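Local atomic coordinates of Cas13d (uncultured Ruminococcus sp, PDB entry 6IV9), a protein that binds CRISPR RNA and, through two HEPN domains, governs maturation of that RNA and cleavage of target RNA. Residues 337-342 / 400-405; 341-346 / 471-476; 764-769 / 779-784. The protein carries 2 engineered substitutions. All blocks are in the same frame, centred on the assembly; numbering follows the deposited sequence.

Interaction 1: residues 337-342 / 400-405; sequences NKVNIS and RSKMYK. With nucleotides of chain B.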
loop_
_atom_site.group_PDB
_atom_site.type_symbol
_atom_site.label_atom_id
_atom_site.label_comp_id
_atom_site.label_asym_id
_atom_site.label_seq_id
_atom_site.Cartn_x
_atom_site.Cartn_y
_atom_site.Cartn_z
ATOM N N ASN A 337 20.610 -18.736 11.147
ATOM C CA ASN A 337 21.325 -17.829 10.221
ATOM C C ASN A 337 22.824 -18.130 10.213
ATOM O O ASN A 337 23.578 -17.264 9.838
ATOM C CB ASN A 337 21.024 -16.377 10.582
ATOM C CG ASN A 337 19.578 -16.038 10.321
ATOM O OD1 ASN A 337 19.229 -15.673 9.228
ATOM N ND2 ASN A 337 18.738 -16.192 11.312
ATOM N N LYS A 338 23.192 -19.357 10.565
ATOM C CA LYS A 338 24.612 -19.764 10.742
ATOM C C LYS A 338 25.424 -19.634 9.457
ATOM O O LYS A 338 26.578 -19.346 9.553
ATOM C CB LYS A 338 24.706 -21.182 11.303
ATOM C CG LYS A 338 24.124 -22.267 10.419
ATOM C CD LYS A 338 23.866 -23.560 11.125
ATOM C CE LYS A 338 25.140 -24.311 11.413
ATOM N NZ LYS A 338 24.856 -25.630 12.000
ATOM N N VAL A 339 24.844 -19.913 8.310
ATOM C CA VAL A 339 25.699 -19.832 7.105
ATOM C C VAL A 339 26.192 -18.402 6.886
ATOM O O VAL A 339 27.374 -18.209 6.775
ATOM C CB VAL A 339 24.895 -20.300 5.890
ATOM C CG1 VAL A 339 25.656 -20.051 4.617
ATOM C CG2 VAL A 339 24.458 -21.740 6.011
ATOM N N ASN A 340 25.289 -17.433 6.838
ATOM C CA ASN A 340 25.728 -16.038 6.623
ATOM C C ASN A 340 26.560 -15.554 7.806
ATOM O O ASN A 340 27.543 -14.888 7.582
ATOM C CB ASN A 340 24.556 -15.114 6.311
ATOM C CG ASN A 340 23.967 -15.395 4.951
ATOM O OD1 ASN A 340 24.339 -16.350 4.305
ATOM N ND2 ASN A 340 23.051 -14.557 4.518
ATOM N N ILE A 341 26.150 -15.886 9.020
ATOM C CA ILE A 341 26.895 -15.382 10.205
ATOM C C ILE A 341 28.333 -15.916 10.182
ATOM O O ILE A 341 29.232 -15.130 10.388
ATOM C CB ILE A 341 26.152 -15.713 11.507
ATOM C CG1 ILE A 341 24.912 -14.830 11.666
ATOM C CG2 ILE A 341 27.088 -15.573 12.689
ATOM C CD1 ILE A 341 23.937 -15.314 12.685
ATOM N N SER A 342 28.519 -17.194 9.866
ATOM C CA SER A 342 29.886 -17.778 9.833
ATOM C C SER A 342 30.732 -17.072 8.785
ATOM O O SER A 342 31.812 -16.648 9.117
ATOM C CB SER A 342 29.820 -19.221 9.493
ATOM O OG SER A 342 29.202 -19.930 10.526
ATOM N N ARG A 400 21.329 -16.159 -5.330
ATOM C CA ARG A 400 21.420 -14.684 -5.441
ATOM C C ARG A 400 20.911 -13.954 -4.196
ATOM O O ARG A 400 21.539 -13.001 -3.815
ATOM C CB ARG A 400 20.732 -14.187 -6.711
ATOM C CG ARG A 400 21.211 -12.822 -7.166
ATOM C CD ARG A 400 20.517 -12.422 -8.440
ATOM N NE ARG A 400 20.875 -13.301 -9.525
ATOM C CZ ARG A 400 22.090 -13.424 -9.989
ATOM N NH1 ARG A 400 23.051 -12.654 -9.532
ATOM N NH2 ARG A 400 22.342 -14.309 -10.923
ATOM N N SER A 401 19.819 -14.400 -3.598
ATOM C CA SER A 401 19.303 -13.687 -2.406
ATOM C C SER A 401 20.333 -13.744 -1.281
ATOM O O SER A 401 20.559 -12.738 -0.648
ATOM C CB SER A 401 18.013 -14.275 -1.967
ATOM O OG SER A 401 17.013 -14.001 -2.916
ATOM N N LYS A 402 20.927 -14.910 -1.060
ATOM C CA LYS A 402 21.934 -15.030 0.017
ATOM C C LYS A 402 23.133 -14.147 -0.325
ATOM O O LYS A 402 23.597 -13.447 0.534
ATOM C CB LYS A 402 22.322 -16.492 0.246
ATOM C CG LYS A 402 23.436 -16.700 1.253
ATOM C CD LYS A 402 23.743 -18.133 1.551
ATOM C CE LYS A 402 22.609 -18.868 2.222
ATOM N NZ LYS A 402 22.289 -18.325 3.558
ATOM N N MET A 403 23.556 -14.161 -1.581
ATOM C CA MET A 403 24.742 -13.390 -2.003
ATOM C C MET A 403 24.492 -11.900 -1.786
ATOM O O MET A 403 25.380 -11.237 -1.293
ATOM C CB MET A 403 25.047 -13.649 -3.476
ATOM C CG MET A 403 26.341 -13.046 -3.948
ATOM S SD MET A 403 26.856 -13.685 -5.561
ATOM C CE MET A 403 25.446 -13.232 -6.551
ATOM N N TYR A 404 23.310 -11.422 -2.151
ATOM C CA TYR A 404 22.952 -9.993 -1.986
ATOM C C TYR A 404 22.889 -9.603 -0.512
ATOM O O TYR A 404 23.254 -8.490 -0.226
ATOM C CB TYR A 404 21.705 -9.634 -2.785
ATOM C CG TYR A 404 21.942 -9.639 -4.270
ATOM C CD1 TYR A 404 23.203 -9.867 -4.780
ATOM C CD2 TYR A 404 20.907 -9.447 -5.164
ATOM C CE1 TYR A 404 23.437 -9.898 -6.139
ATOM C CE2 TYR A 404 21.125 -9.462 -6.527
ATOM C CZ TYR A 404 22.394 -9.691 -7.015
ATOM O OH TYR A 404 22.622 -9.728 -8.349
ATOM N N LYS A 405 22.399 -10.489 0.351
ATOM C CA LYS A 405 22.319 -10.162 1.794
ATOM C C LYS A 405 23.738 -9.948 2.322
ATOM O O LYS A 405 23.972 -8.990 3.015
ATOM C CB LYS A 405 21.655 -11.302 2.566
ATOM C CG LYS A 405 20.139 -11.286 2.606
ATOM C CD LYS A 405 19.543 -12.294 3.534
ATOM C CE LYS A 405 18.081 -12.064 3.823
ATOM N NZ LYS A 405 17.231 -12.302 2.637
ATOM P P C B 45 20.471 -21.462 4.380
ATOM O OP1 C B 45 20.927 -22.885 4.463
ATOM O OP2 C B 45 21.356 -20.444 5.018
ATOM O "O5'" C B 45 20.330 -21.001 2.867
ATOM C "C5'" C B 45 19.608 -21.817 1.949
ATOM C "C4'" C B 45 19.861 -21.289 0.568
ATOM O "O4'" C B 45 21.175 -21.711 0.124
ATOM C "C3'" C B 45 18.954 -21.816 -0.533
ATOM O "O3'" C B 45 17.740 -21.102 -0.586
ATOM C "C2'" C B 45 19.758 -21.451 -1.766
ATOM O "O2'" C B 45 19.788 -20.102 -2.142
ATOM C "C1'" C B 45 21.176 -21.765 -1.299
ATOM N N1 C B 45 21.602 -23.081 -1.826
ATOM C C2 C B 45 21.648 -24.213 -1.013
ATOM O O2 C B 45 21.417 -24.095 0.195
ATOM N N3 C B 45 21.999 -25.401 -1.561
ATOM C C4 C B 45 22.250 -25.484 -2.871
ATOM N N4 C B 45 22.591 -26.671 -3.371
ATOM C C5 C B 45 22.166 -24.353 -3.726
ATOM C C6 C B 45 21.845 -23.185 -3.170
ATOM P P U B 43 13.817 -11.146 4.620
ATOM O OP1 U B 43 13.354 -9.818 5.169
ATOM O OP2 U B 43 14.931 -11.180 3.675
ATOM O "O5'" U B 43 14.157 -11.982 5.926
ATOM C "C5'" U B 43 14.515 -13.369 5.845
ATOM C "C4'" U B 43 15.190 -13.797 7.130
ATOM O "O4'" U B 43 14.171 -13.748 8.146
ATOM C "C3'" U B 43 15.694 -15.251 7.162
ATOM O "O3'" U B 43 17.025 -15.215 6.674
ATOM C "C2'" U B 43 15.576 -15.594 8.655
ATOM O "O2'" U B 43 16.627 -14.906 9.295
ATOM C "C1'" U B 43 14.279 -14.864 9.033
ATOM N N1 U B 43 13.071 -15.691 8.907
ATOM C C2 U B 43 12.898 -16.723 9.797
ATOM O O2 U B 43 13.670 -16.949 10.706
ATOM N N3 U B 43 11.779 -17.480 9.592
ATOM C C4 U B 43 10.833 -17.318 8.614
ATOM O O4 U B 43 9.873 -18.085 8.574
ATOM C C5 U B 43 11.075 -16.229 7.730
ATOM C C6 U B 43 12.159 -15.472 7.898
ATOM P P A B 44 17.481 -15.992 5.338
ATOM O OP1 A B 44 18.833 -15.496 5.021
ATOM O OP2 A B 44 16.423 -15.770 4.297
ATOM O "O5'" A B 44 17.324 -17.526 5.764
ATOM C "C5'" A B 44 18.387 -18.144 6.571
ATOM C "C4'" A B 44 18.324 -19.650 6.494
ATOM O "O4'" A B 44 17.103 -20.148 7.104
ATOM C "C3'" A B 44 18.308 -20.172 5.054
ATOM O "O3'" A B 44 19.012 -21.418 4.955
ATOM C "C2'" A B 44 16.826 -20.338 4.793
ATOM O "O2'" A B 44 16.520 -21.312 3.830
ATOM C "C1'" A B 44 16.348 -20.851 6.133
ATOM N N9 A B 44 14.945 -20.562 6.378
ATOM C C8 A B 44 14.230 -19.402 6.162
ATOM N N7 A B 44 12.981 -19.473 6.552
ATOM C C5 A B 44 12.869 -20.757 7.068
ATOM C C6 A B 44 11.806 -21.441 7.658
ATOM N N6 A B 44 10.593 -20.911 7.811
ATOM N N1 A B 44 12.022 -22.712 8.072
ATOM C C2 A B 44 13.245 -23.236 7.923
ATOM N N3 A B 44 14.334 -22.684 7.393
ATOM C C4 A B 44 14.074 -21.433 6.976
#
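Lys402 and Asn340 carry the one hydrogen bond between the two segments, NZ of Lys402 lying 2.9 Å from OD1 of Asn340. The ammonium stands above the amide rather than level with it, 50° out of the carbonyl plane. With CG of Lys402 anti to the backbone N (chi1 175°), the stem of the chain runs alongside the amide oxygen, CG lying 3.2 Å from OD1 of Asn340; two later bends then bring NZ round to OD1 and the phosphate.

The bound RNA supplies the remaining polar partners. Lys402 NZ also holds OP2 of C45 of chain B at 2.7 Å, while Lys405 NZ reaches OP2 of U43 of chain B at 2.8 Å. Just before the first helix, Asn337 OD1 accepts the 2'-hydroxyl of U43 of chain B at 2.7 Å. With an alanine here in place of Lys402, the C45 phosphate would probably lose this positive mate and Asn340 OD1 this donor.

Van der Waals packing is slighter: Val339 CG1 lies 4.1 Å from Lys402 CE, the side chains crossing at about a right angle.

The N-terminal ends of helices 338-347 and 400-418 together hold the RNA backbone. Tyr360 of helix 353-366 binds Asn340 ND2, and Leu473 and Ile470 of helix 467-475 pack on Val339 and Lys402.

Interaction 2: residues 341-346 / 471-476; sequences ISLLID and KELGKA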
loop_
_atom_site.group_PDB
_atom_site.type_symbol
_atom_site.label_atom_id
_atom_site.label_comp_id
_atom_site.label_asym_id
_atom_site.label_seq_id
_atom_site.Cartn_x
_atom_site.Cartn_y
_atom_site.Cartn_z
ATOM N N ILE A 341 26.150 -15.886 9.020
ATOM C CA ILE A 341 26.895 -15.382 10.205
ATOM C C ILE A 341 28.333 -15.916 10.182
ATOM O O ILE A 341 29.232 -15.130 10.388
ATOM C CB ILE A 341 26.152 -15.713 11.507
ATOM C CG1 ILE A 341 24.912 -14.830 11.666
ATOM C CG2 ILE A 341 27.088 -15.573 12.689
ATOM C CD1 ILE A 341 23.937 -15.314 12.685
ATOM N N SER A 342 28.519 -17.194 9.866
ATOM C CA SER A 342 29.886 -17.778 9.833
ATOM C C SER A 342 30.732 -17.072 8.785
ATOM O O SER A 342 31.812 -16.648 9.117
ATOM C CB SER A 342 29.820 -19.221 9.493
ATOM O OG SER A 342 29.202 -19.930 10.526
ATOM N N LEU A 343 30.194 -16.898 7.589
ATOM C CA LEU A 343 30.940 -16.261 6.488
ATOM C C LEU A 343 31.340 -14.849 6.903
ATOM O O LEU A 343 32.439 -14.449 6.611
ATOM C CB LEU A 343 29.984 -16.165 5.303
ATOM C CG LEU A 343 30.263 -17.033 4.083
ATOM C CD1 LEU A 343 31.266 -18.135 4.378
ATOM C CD2 LEU A 343 28.969 -17.605 3.535
ATOM N N LEU A 344 30.424 -14.108 7.508
ATOM C CA LEU A 344 30.688 -12.702 7.899
ATOM C C LEU A 344 31.750 -12.605 8.996
ATOM O O LEU A 344 32.572 -11.712 8.941
ATOM C CB LEU A 344 29.362 -12.081 8.325
ATOM C CG LEU A 344 28.381 -11.859 7.184
ATOM C CD1 LEU A 344 27.059 -11.367 7.714
ATOM C CD2 LEU A 344 28.959 -10.888 6.187
ATOM N N ILE A 345 31.692 -13.503 9.966
ATOM C CA ILE A 345 32.690 -13.486 11.063
ATOM C C ILE A 345 34.073 -13.746 10.464
ATOM O O ILE A 345 34.978 -13.024 10.779
ATOM C CB ILE A 345 32.289 -14.522 12.122
ATOM C CG1 ILE A 345 31.117 -14.024 12.962
ATOM C CG2 ILE A 345 33.476 -14.902 12.979
ATOM C CD1 ILE A 345 30.517 -15.064 13.837
ATOM N N ASP A 346 34.195 -14.712 9.568
ATOM C CA ASP A 346 35.516 -14.975 8.955
ATOM C C ASP A 346 35.982 -13.762 8.160
ATOM O O ASP A 346 37.152 -13.479 8.193
ATOM C CB ASP A 346 35.426 -16.096 7.932
ATOM C CG ASP A 346 34.964 -17.417 8.510
ATOM O OD1 ASP A 346 34.821 -17.503 9.741
ATOM O OD2 ASP A 346 34.726 -18.338 7.714
ATOM N N LYS A 471 26.045 -26.169 2.064
ATOM C CA LYS A 471 25.674 -27.405 2.799
ATOM C C LYS A 471 26.672 -27.619 3.935
ATOM O O LYS A 471 26.264 -27.979 5.020
ATOM C CB LYS A 471 25.691 -28.596 1.842
ATOM C CG LYS A 471 25.131 -29.904 2.369
ATOM C CD LYS A 471 25.144 -30.977 1.300
ATOM C CE LYS A 471 24.540 -32.299 1.719
ATOM N NZ LYS A 471 25.574 -33.229 2.227
ATOM N N GLU A 472 27.939 -27.367 3.659
ATOM C CA GLU A 472 29.033 -27.542 4.639
ATOM C C GLU A 472 28.824 -26.598 5.825
ATOM O O GLU A 472 28.910 -27.045 6.958
ATOM C CB GLU A 472 30.300 -27.125 3.899
ATOM C CG GLU A 472 31.614 -27.546 4.511
ATOM C CD GLU A 472 32.688 -27.637 3.443
ATOM O OE1 GLU A 472 33.100 -28.764 3.112
ATOM O OE2 GLU A 472 33.082 -26.587 2.914
ATOM N N LEU A 473 28.552 -25.327 5.547
ATOM C CA LEU A 473 28.328 -24.323 6.615
ATOM C C LEU A 473 27.082 -24.677 7.428
ATOM O O LEU A 473 27.062 -24.389 8.603
ATOM C CB LEU A 473 28.258 -22.943 5.975
ATOM C CG LEU A 473 29.604 -22.453 5.478
ATOM C CD1 LEU A 473 29.478 -21.143 4.745
ATOM C CD2 LEU A 473 30.578 -22.335 6.625
ATOM N N GLY A 474 26.079 -25.248 6.783
ATOM C CA GLY A 474 24.840 -25.651 7.463
ATOM C C GLY A 474 25.056 -26.747 8.483
ATOM O O GLY A 474 24.378 -26.726 9.495
ATOM N N LYS A 475 25.927 -27.707 8.180
ATOM C CA LYS A 475 26.177 -28.873 9.073
ATOM C C LYS A 475 27.213 -28.552 10.150
ATOM O O LYS A 475 27.192 -29.197 11.185
ATOM C CB LYS A 475 26.608 -30.082 8.239
ATOM C CG LYS A 475 25.547 -30.600 7.284
ATOM C CD LYS A 475 25.305 -32.079 7.407
ATOM C CE LYS A 475 26.336 -32.898 6.672
ATOM N NZ LYS A 475 27.507 -32.071 6.304
ATOM N N ALA A 476 28.043 -27.544 9.924
ATOM C CA ALA A 476 29.131 -27.195 10.860
ATOM C C ALA A 476 28.594 -26.770 12.223
ATOM O O ALA A 476 27.499 -26.251 12.293
ATOM C CB ALA A 476 29.987 -26.119 10.264
#
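Leu343 and Leu473 meet methyl to methyl, CD1 of Leu343 lying 3.5 Å from CD1 of Leu473. The same Leu473 methyl is also 3.8 Å from CD2 of Leu343, which places it against both branches of that isopropyl group, and the two side chains cross at about a right angle. Leu343 starts off past the other helix, and only its end turns in; its chi1 of -111° is far from a staggered value. Leu473 heads straight across, with CG anti to its carbonyl carbon (chi1 -72°). Its second methyl, CD2, makes a looser contact 4.3 Å from CB of Ser342.

No polar bond joins the two segments directly. One turn earlier on the first helix, however, Lys338 NZ binds the carbonyl oxygens of Gly474 and Ala476. These carbonyls sit at and just past the C-terminal end of helix 467-475, where a positive charge would probably be welcome.

The leucine pair therefore joins helix 338-347 to the last turn of helix 467-475, about 5 Å from the RNA at the nearest atoms. Leu406 of helix 400-418 and the loop residue Met465 also touch Leu343, Met478 lies against Ser342, and helix 353-366 packs on Ile341 and Leu344.

Interaction 3: residues 764-769 / 779-784; sequences PELASK and SQTLCE
Leu766 presses one methyl into the fork of Thr781, and this is the close-packed part of the contact. CD1 of Leu766 lies 3.5 Å from OG1 of Thr781 and 3.6 Å from its CG2, with CB of Thr781 behind them at 3.7 Å, so a single methyl is set almost evenly against all three atoms. The leucine leaves the backbone on a course past the helix, and its end then turns in; chi1 of -106° and chi2 of 28° both stand well off staggered values. The hydroxyl it covers is not left without a partner, because Thr781 OG1 bonds to the carbonyl oxygen of Ile777 one turn back in the same helix. Phe756 and Tyr759 of helix 713-760, together with Leu778, surround the same leucine, burying this side of the contact.

The backbone behind Leu766 is compactly wound. Residues 764-766 form a short 3-10 segment, tied by Ala767 N to Pro764 O at 2.9 Å, and it runs straight into a type I beta turn closed by Lys769 N to Leu766 O at 3.1 Å. This connection lies between helices 713-760 and 777-788, in a region that probably belongs to the C-terminal HEPN domain, about 13 Å from the RNA at the nearest atoms.

Toward solvent the fit slackens. Glu765 offers only its CB to CG2 of Thr781, at 3.9 Å. Beyond that atom its chain bends at chi2 (80°), and the carboxylate is taken up elsewhere: OE2 forms a salt bridge with Arg789, just past the end of helix 777-788. At the far end of the turn, the carbonyl oxygen of Lys769 is bound by Lys760 NZ from the preceding long helix.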
loop_
_atom_site.group_PDB
_atom_site.type_symbol
_atom_site.label_atom_id
_atom_site.label_comp_id
_atom_site.label_asym_id
_atom_site.label_seq_id
_atom_site.Cartn_x
_atom_site.Cartn_y
_atom_site.Cartn_z
ATOM N N PRO A 764 -24.937 26.570 7.195
ATOM C CA PRO A 764 -26.328 26.465 7.626
ATOM C C PRO A 764 -27.195 25.777 6.570
ATOM O O PRO A 764 -28.024 25.018 6.909
ATOM C CB PRO A 764 -26.762 27.928 7.743
ATOM C CG PRO A 764 -25.485 28.646 8.055
ATOM C CD PRO A 764 -24.476 27.945 7.176
ATOM N N GLU A 765 -26.863 25.988 5.306
ATOM C CA GLU A 765 -27.626 25.439 4.158
ATOM C C GLU A 765 -27.626 23.904 4.146
ATOM O O GLU A 765 -28.489 23.342 3.504
ATOM C CB GLU A 765 -27.076 26.008 2.856
ATOM C CG GLU A 765 -27.452 27.451 2.619
ATOM C CD GLU A 765 -26.611 28.466 3.365
ATOM O OE1 GLU A 765 -25.655 28.075 4.008
ATOM O OE2 GLU A 765 -26.929 29.652 3.293
ATOM N N LEU A 766 -26.654 23.276 4.801
ATOM C CA LEU A 766 -26.496 21.801 4.824
ATOM C C LEU A 766 -27.179 21.241 6.071
ATOM O O LEU A 766 -27.229 20.051 6.214
ATOM C CB LEU A 766 -24.994 21.519 4.921
ATOM C CG LEU A 766 -24.261 21.018 3.681
ATOM C CD1 LEU A 766 -24.895 21.467 2.392
ATOM C CD2 LEU A 766 -22.794 21.388 3.726
ATOM N N ALA A 767 -27.825 22.099 6.842
ATOM C CA ALA A 767 -28.341 21.693 8.164
ATOM C C ALA A 767 -29.305 20.504 8.109
ATOM O O ALA A 767 -29.142 19.620 8.922
ATOM C CB ALA A 767 -28.984 22.887 8.813
ATOM N N SER A 768 -30.246 20.458 7.176
ATOM C CA SER A 768 -31.191 19.313 7.202
ATOM C C SER A 768 -30.820 18.218 6.193
ATOM O O SER A 768 -31.579 17.259 6.083
ATOM C CB SER A 768 -32.578 19.804 6.948
ATOM O OG SER A 768 -32.672 20.265 5.619
ATOM N N LYS A 769 -29.690 18.354 5.502
ATOM C CA LYS A 769 -29.326 17.417 4.410
ATOM C C LYS A 769 -28.725 16.093 4.887
ATOM O O LYS A 769 -27.979 16.096 5.834
ATOM C CB LYS A 769 -28.382 18.124 3.441
ATOM C CG LYS A 769 -28.856 19.478 2.955
ATOM C CD LYS A 769 -30.181 19.397 2.259
ATOM C CE LYS A 769 -30.589 20.692 1.605
ATOM N NZ LYS A 769 -31.430 20.442 0.420
ATOM N N SER A 779 -20.996 19.654 -3.406
ATOM C CA SER A 779 -20.499 20.465 -4.535
ATOM C C SER A 779 -21.560 21.485 -4.961
ATOM O O SER A 779 -21.215 22.605 -5.229
ATOM C CB SER A 779 -20.133 19.591 -5.683
ATOM O OG SER A 779 -19.020 18.810 -5.358
ATOM N N GLN A 780 -22.812 21.055 -5.025
ATOM C CA GLN A 780 -23.913 21.941 -5.465
ATOM C C GLN A 780 -24.057 23.107 -4.488
ATOM O O GLN A 780 -24.051 24.241 -4.924
ATOM C CB GLN A 780 -25.173 21.089 -5.429
ATOM C CG GLN A 780 -26.371 21.635 -6.173
ATOM C CD GLN A 780 -27.493 20.644 -5.980
ATOM O OE1 GLN A 780 -27.617 19.661 -6.699
ATOM N NE2 GLN A 780 -28.294 20.868 -4.956
ATOM N N THR A 781 -24.109 22.811 -3.202
ATOM C CA THR A 781 -24.267 23.871 -2.189
ATOM C C THR A 781 -23.076 24.830 -2.208
ATOM O O THR A 781 -23.294 26.010 -2.190
ATOM C CB THR A 781 -24.445 23.259 -0.804
ATOM O OG1 THR A 781 -25.579 22.410 -0.867
ATOM C CG2 THR A 781 -24.646 24.303 0.262
ATOM N N LEU A 782 -21.856 24.316 -2.258
ATOM C CA LEU A 782 -20.665 25.195 -2.269
ATOM C C LEU A 782 -20.613 26.033 -3.544
ATOM O O LEU A 782 -20.188 27.151 -3.459
ATOM C CB LEU A 782 -19.412 24.350 -2.063
ATOM C CG LEU A 782 -19.330 23.674 -0.700
ATOM C CD1 LEU A 782 -18.097 22.817 -0.595
ATOM C CD2 LEU A 782 -19.360 24.708 0.397
ATOM N N CYS A 783 -20.967 25.465 -4.690
ATOM C CA CYS A 783 -20.954 26.246 -5.950
ATOM C C CYS A 783 -21.989 27.370 -5.862
ATOM O O CYS A 783 -21.669 28.474 -6.206
ATOM C CB CYS A 783 -21.251 25.370 -7.158
ATOM S SG CYS A 783 -19.878 24.290 -7.638
ATOM N N GLU A 784 -23.172 27.069 -5.346
ATOM C CA GLU A 784 -24.249 28.082 -5.229
ATOM C C GLU A 784 -23.792 29.224 -4.319
ATOM O O GLU A 784 -24.043 30.364 -4.656
ATOM C CB GLU A 784 -25.480 27.433 -4.609
ATOM C CG GLU A 784 -26.273 26.576 -5.568
ATOM C CD GLU A 784 -27.395 25.777 -4.923
ATOM O OE1 GLU A 784 -28.111 25.103 -5.650
ATOM O OE2 GLU A 784 -27.535 25.825 -3.698
#

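Going from the N terminus, helix 338-347 opens both of the first two contacts. Interaction 1 closes first, bringing helix 400-418 back across 57 intervening residues; interaction 2 closes a longer loop of 124 residues, within which the 400-405 segment falls. Sharing Ile341 and Ser342 and centred 9 Å apart, the two contacts use successive, overlapping turns of one helix and gather helices 400-418 and 467-475 around it beside the RNA. Interaction 3 comes later in series and spans just nine residues, fastening the connection after helix 713-760 onto helix 777-788. Its centre is about 63 Å from that of interaction 1, on the opposite side of the chain's centre.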